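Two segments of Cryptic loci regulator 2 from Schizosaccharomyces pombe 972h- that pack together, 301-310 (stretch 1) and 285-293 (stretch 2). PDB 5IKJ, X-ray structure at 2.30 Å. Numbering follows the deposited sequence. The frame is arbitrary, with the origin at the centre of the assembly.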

# COMPACT_ATOMS: atom_id res chain seq x y z
N TYR A 301 11.46 -10.41 -19.50
CA TYR A 301 12.51 -11.09 -18.76
C TYR A 301 11.96 -11.41 -17.37
O TYR A 301 11.82 -10.52 -16.53
CB TYR A 301 13.78 -10.24 -18.68
CG TYR A 301 14.58 -10.24 -19.96
CD1 TYR A 301 15.13 -11.42 -20.45
CD2 TYR A 301 14.80 -9.07 -20.67
CE1 TYR A 301 15.87 -11.43 -21.62
CE2 TYR A 301 15.53 -9.07 -21.84
CZ TYR A 301 16.06 -10.25 -22.31
OH TYR A 301 16.80 -10.26 -23.48
N PHE A 302 11.64 -12.68 -17.15
CA PHE A 302 11.04 -13.13 -15.91
C PHE A 302 12.10 -13.65 -14.95
O PHE A 302 13.22 -13.98 -15.33
CB PHE A 302 10.00 -14.22 -16.18
CG PHE A 302 8.94 -13.82 -17.16
CD1 PHE A 302 9.17 -13.90 -18.53
CD2 PHE A 302 7.71 -13.36 -16.73
CE1 PHE A 302 8.20 -13.54 -19.43
CE2 PHE A 302 6.73 -12.99 -17.63
CZ PHE A 302 6.98 -13.08 -18.99
N ASP A 303 11.72 -13.74 -13.67
CA ASP A 303 12.55 -14.34 -12.63
C ASP A 303 13.92 -13.67 -12.56
O ASP A 303 14.97 -14.31 -12.69
CB ASP A 303 12.69 -15.85 -12.86
CG ASP A 303 13.50 -16.54 -11.79
OD1 ASP A 303 13.42 -16.12 -10.61
OD2 ASP A 303 14.24 -17.49 -12.12
N MET A 304 13.90 -12.36 -12.36
CA MET A 304 15.12 -11.59 -12.15
C MET A 304 15.38 -11.43 -10.66
O MET A 304 14.45 -11.26 -9.86
CB MET A 304 15.01 -10.22 -12.81
CG MET A 304 14.80 -10.26 -14.32
SD MET A 304 16.05 -11.24 -15.18
CE MET A 304 17.52 -10.28 -14.83
N ALA A 305 16.66 -11.48 -10.29
CA ALA A 305 17.08 -11.26 -8.92
C ALA A 305 17.68 -9.87 -8.78
O ALA A 305 18.27 -9.33 -9.72
CB ALA A 305 18.11 -12.32 -8.49
N ALA A 306 17.51 -9.29 -7.59
CA ALA A 306 18.04 -7.95 -7.34
C ALA A 306 19.54 -7.88 -7.62
O ALA A 306 20.04 -6.84 -8.05
CB ALA A 306 17.76 -7.53 -5.90
N ALA A 307 20.26 -8.98 -7.39
CA ALA A 307 21.69 -9.00 -7.66
C ALA A 307 22.01 -8.74 -9.13
O ALA A 307 23.15 -8.38 -9.45
CB ALA A 307 22.28 -10.35 -7.24
N ASP A 308 21.04 -8.91 -10.02
CA ASP A 308 21.23 -8.68 -11.45
C ASP A 308 20.51 -7.41 -11.92
O ASP A 308 20.30 -7.24 -13.12
CB ASP A 308 20.74 -9.89 -12.25
CG ASP A 308 21.60 -11.12 -12.03
OD1 ASP A 308 22.72 -11.17 -12.57
OD2 ASP A 308 21.14 -12.04 -11.33
N ILE A 309 20.14 -6.54 -10.99
CA ILE A 309 19.47 -5.28 -11.31
C ILE A 309 20.20 -4.15 -10.60
O ILE A 309 20.61 -4.30 -9.44
CB ILE A 309 17.98 -5.31 -10.91
CG1 ILE A 309 17.32 -6.59 -11.41
CG2 ILE A 309 17.27 -4.06 -11.45
CD1 ILE A 309 15.84 -6.71 -11.11
N GLU A 310 20.35 -3.03 -11.29
CA GLU A 310 20.99 -1.86 -10.73
C GLU A 310 20.11 -0.64 -10.95
O GLU A 310 19.40 -0.56 -11.96
CB GLU A 310 22.37 -1.62 -11.37
CG GLU A 310 23.30 -2.82 -11.26
CD GLU A 310 24.76 -2.43 -11.16
OE1 GLU A 310 25.23 -1.65 -12.01
OE2 GLU A 310 25.43 -2.90 -10.21
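Stretch 2 285-293: VEPYQYHCK

Stretch 2 leaves a helix at Glu286 and runs as an extended strand from Tyr288 to Lys293, antiparallel to stretch 1, so that Cys292 lies beside Tyr301 and Tyr290 beside Met304, with CA-CA distances of 5.2 and 4.7 Å.

Backbone hydrogen bonds fix this register. Cys292 N donates to Tyr301 O (2.9 Å) and Tyr301 N to Cys292 O (3.2 Å); farther along, Met304 N donates to Tyr290 O (2.7 Å) and Tyr290 N to Met304 O (2.8 Å). Between these pairs stretch 1 spends one residue more than stretch 2, which makes a beta bulge. Asp303, where the chain turns a corner, has positive phi and psi (56° and 57°), and its amide makes no hydrogen bond to the opposite backbone.

Side chains of stretch 2 serve that irregular segment instead. Asp303 N donates to His291 ND1 at 3.2 Å and is almost linear (176°), an imidazole nitrogen being a ready acceptor for a stray amide. Gln289, in the m rotamer at chi1, brings NE2 to 2.6 Å from Asp303 OD1, its amide group donating to the carboxylate.

Beyond the paired strands, Glu286 receives the start of the short 3-10 segment. Its CB points toward stretch 1, and its carboxylate, with two acceptors, takes two successive amides: Ala306 N bonds to OE1 of Glu286 (3.1 Å), and Ala307 N to OE2 of Glu286 (2.9 Å).

Apolar contacts gather on the face shared by Met304, Tyr290 and Cys292. Met304 CB lies 4.0 Å from Tyr290 CB, and Met304 CG 4.1 Å from Cys292 SG. The broad tyrosine ring spans several neighbours: Ile309 CD1 approaches Tyr290 CD2 at 3.6 Å, while Ala306 CB, on a short side chain, comes to 3.9 Å from Tyr290 CE2.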

# COMPACT_ATOMS: atom_id res chain seq x y z
N VAL A 285 17.14 -8.89 2.07
CA VAL A 285 18.00 -8.45 0.97
C VAL A 285 17.41 -8.84 -0.38
O VAL A 285 17.44 -8.05 -1.33
CB VAL A 285 19.41 -9.03 1.16
CG1 VAL A 285 20.29 -8.77 -0.07
CG2 VAL A 285 20.06 -8.45 2.40
N GLU A 286 16.88 -10.06 -0.50
CA GLU A 286 16.34 -10.58 -1.76
C GLU A 286 14.95 -11.14 -1.51
O GLU A 286 14.73 -12.36 -1.57
CB GLU A 286 17.27 -11.66 -2.33
CG GLU A 286 18.44 -11.12 -3.14
CD GLU A 286 18.09 -10.88 -4.60
OE1 GLU A 286 16.88 -10.84 -4.93
OE2 GLU A 286 19.02 -10.75 -5.42
N PRO A 287 13.97 -10.28 -1.22
CA PRO A 287 12.61 -10.77 -0.96
C PRO A 287 11.83 -11.13 -2.21
O PRO A 287 10.85 -11.88 -2.11
CB PRO A 287 11.95 -9.59 -0.23
CG PRO A 287 12.66 -8.39 -0.75
CD PRO A 287 14.08 -8.82 -1.04
N TYR A 288 12.22 -10.63 -3.38
CA TYR A 288 11.37 -10.66 -4.56
C TYR A 288 12.04 -11.38 -5.73
O TYR A 288 13.27 -11.32 -5.89
CB TYR A 288 11.02 -9.24 -5.03
CG TYR A 288 10.03 -8.50 -4.16
CD1 TYR A 288 8.80 -9.07 -3.84
CD2 TYR A 288 10.31 -7.23 -3.68
CE1 TYR A 288 7.89 -8.39 -3.05
CE2 TYR A 288 9.41 -6.55 -2.89
CZ TYR A 288 8.20 -7.13 -2.58
OH TYR A 288 7.30 -6.45 -1.80
N GLN A 289 11.22 -12.05 -6.52
CA GLN A 289 11.51 -12.24 -7.94
C GLN A 289 10.97 -11.04 -8.69
O GLN A 289 9.85 -10.59 -8.41
CB GLN A 289 10.87 -13.52 -8.50
CG GLN A 289 11.05 -14.78 -7.68
CD GLN A 289 10.45 -15.99 -8.37
OE1 GLN A 289 9.46 -16.57 -7.91
NE2 GLN A 289 11.04 -16.37 -9.50
N TYR A 290 11.75 -10.52 -9.62
CA TYR A 290 11.31 -9.41 -10.45
C TYR A 290 11.05 -9.89 -11.87
O TYR A 290 11.79 -10.73 -12.40
CB TYR A 290 12.35 -8.28 -10.46
CG TYR A 290 12.65 -7.73 -9.08
CD1 TYR A 290 11.75 -6.90 -8.44
CD2 TYR A 290 13.83 -8.05 -8.43
CE1 TYR A 290 12.02 -6.40 -7.17
CE2 TYR A 290 14.11 -7.56 -7.17
CZ TYR A 290 13.20 -6.73 -6.55
OH TYR A 290 13.47 -6.24 -5.29
N HIS A 291 9.99 -9.36 -12.48
CA HIS A 291 9.60 -9.70 -13.84
C HIS A 291 9.49 -8.39 -14.61
O HIS A 291 8.67 -7.53 -14.26
CB HIS A 291 8.29 -10.47 -13.86
CG HIS A 291 8.18 -11.48 -12.75
ND1 HIS A 291 8.81 -12.70 -12.79
CD2 HIS A 291 7.52 -11.43 -11.57
CE1 HIS A 291 8.55 -13.37 -11.69
NE2 HIS A 291 7.76 -12.62 -10.93
N CYS A 292 10.30 -8.25 -15.65
CA CYS A 292 10.54 -6.95 -16.26
C CYS A 292 10.10 -6.94 -17.71
O CYS A 292 9.76 -7.97 -18.30
CB CYS A 292 12.02 -6.57 -16.15
SG CYS A 292 12.68 -6.76 -14.48
N LYS A 293 10.12 -5.74 -18.28
CA LYS A 293 9.81 -5.49 -19.68
C LYS A 293 10.90 -4.60 -20.24
O LYS A 293 11.07 -3.46 -19.77
CB LYS A 293 8.43 -4.83 -19.84
CG LYS A 293 8.16 -4.18 -21.20
CD LYS A 293 8.09 -5.21 -22.32
CE LYS A 293 7.59 -4.57 -23.61
NZ LYS A 293 8.39 -3.39 -24.01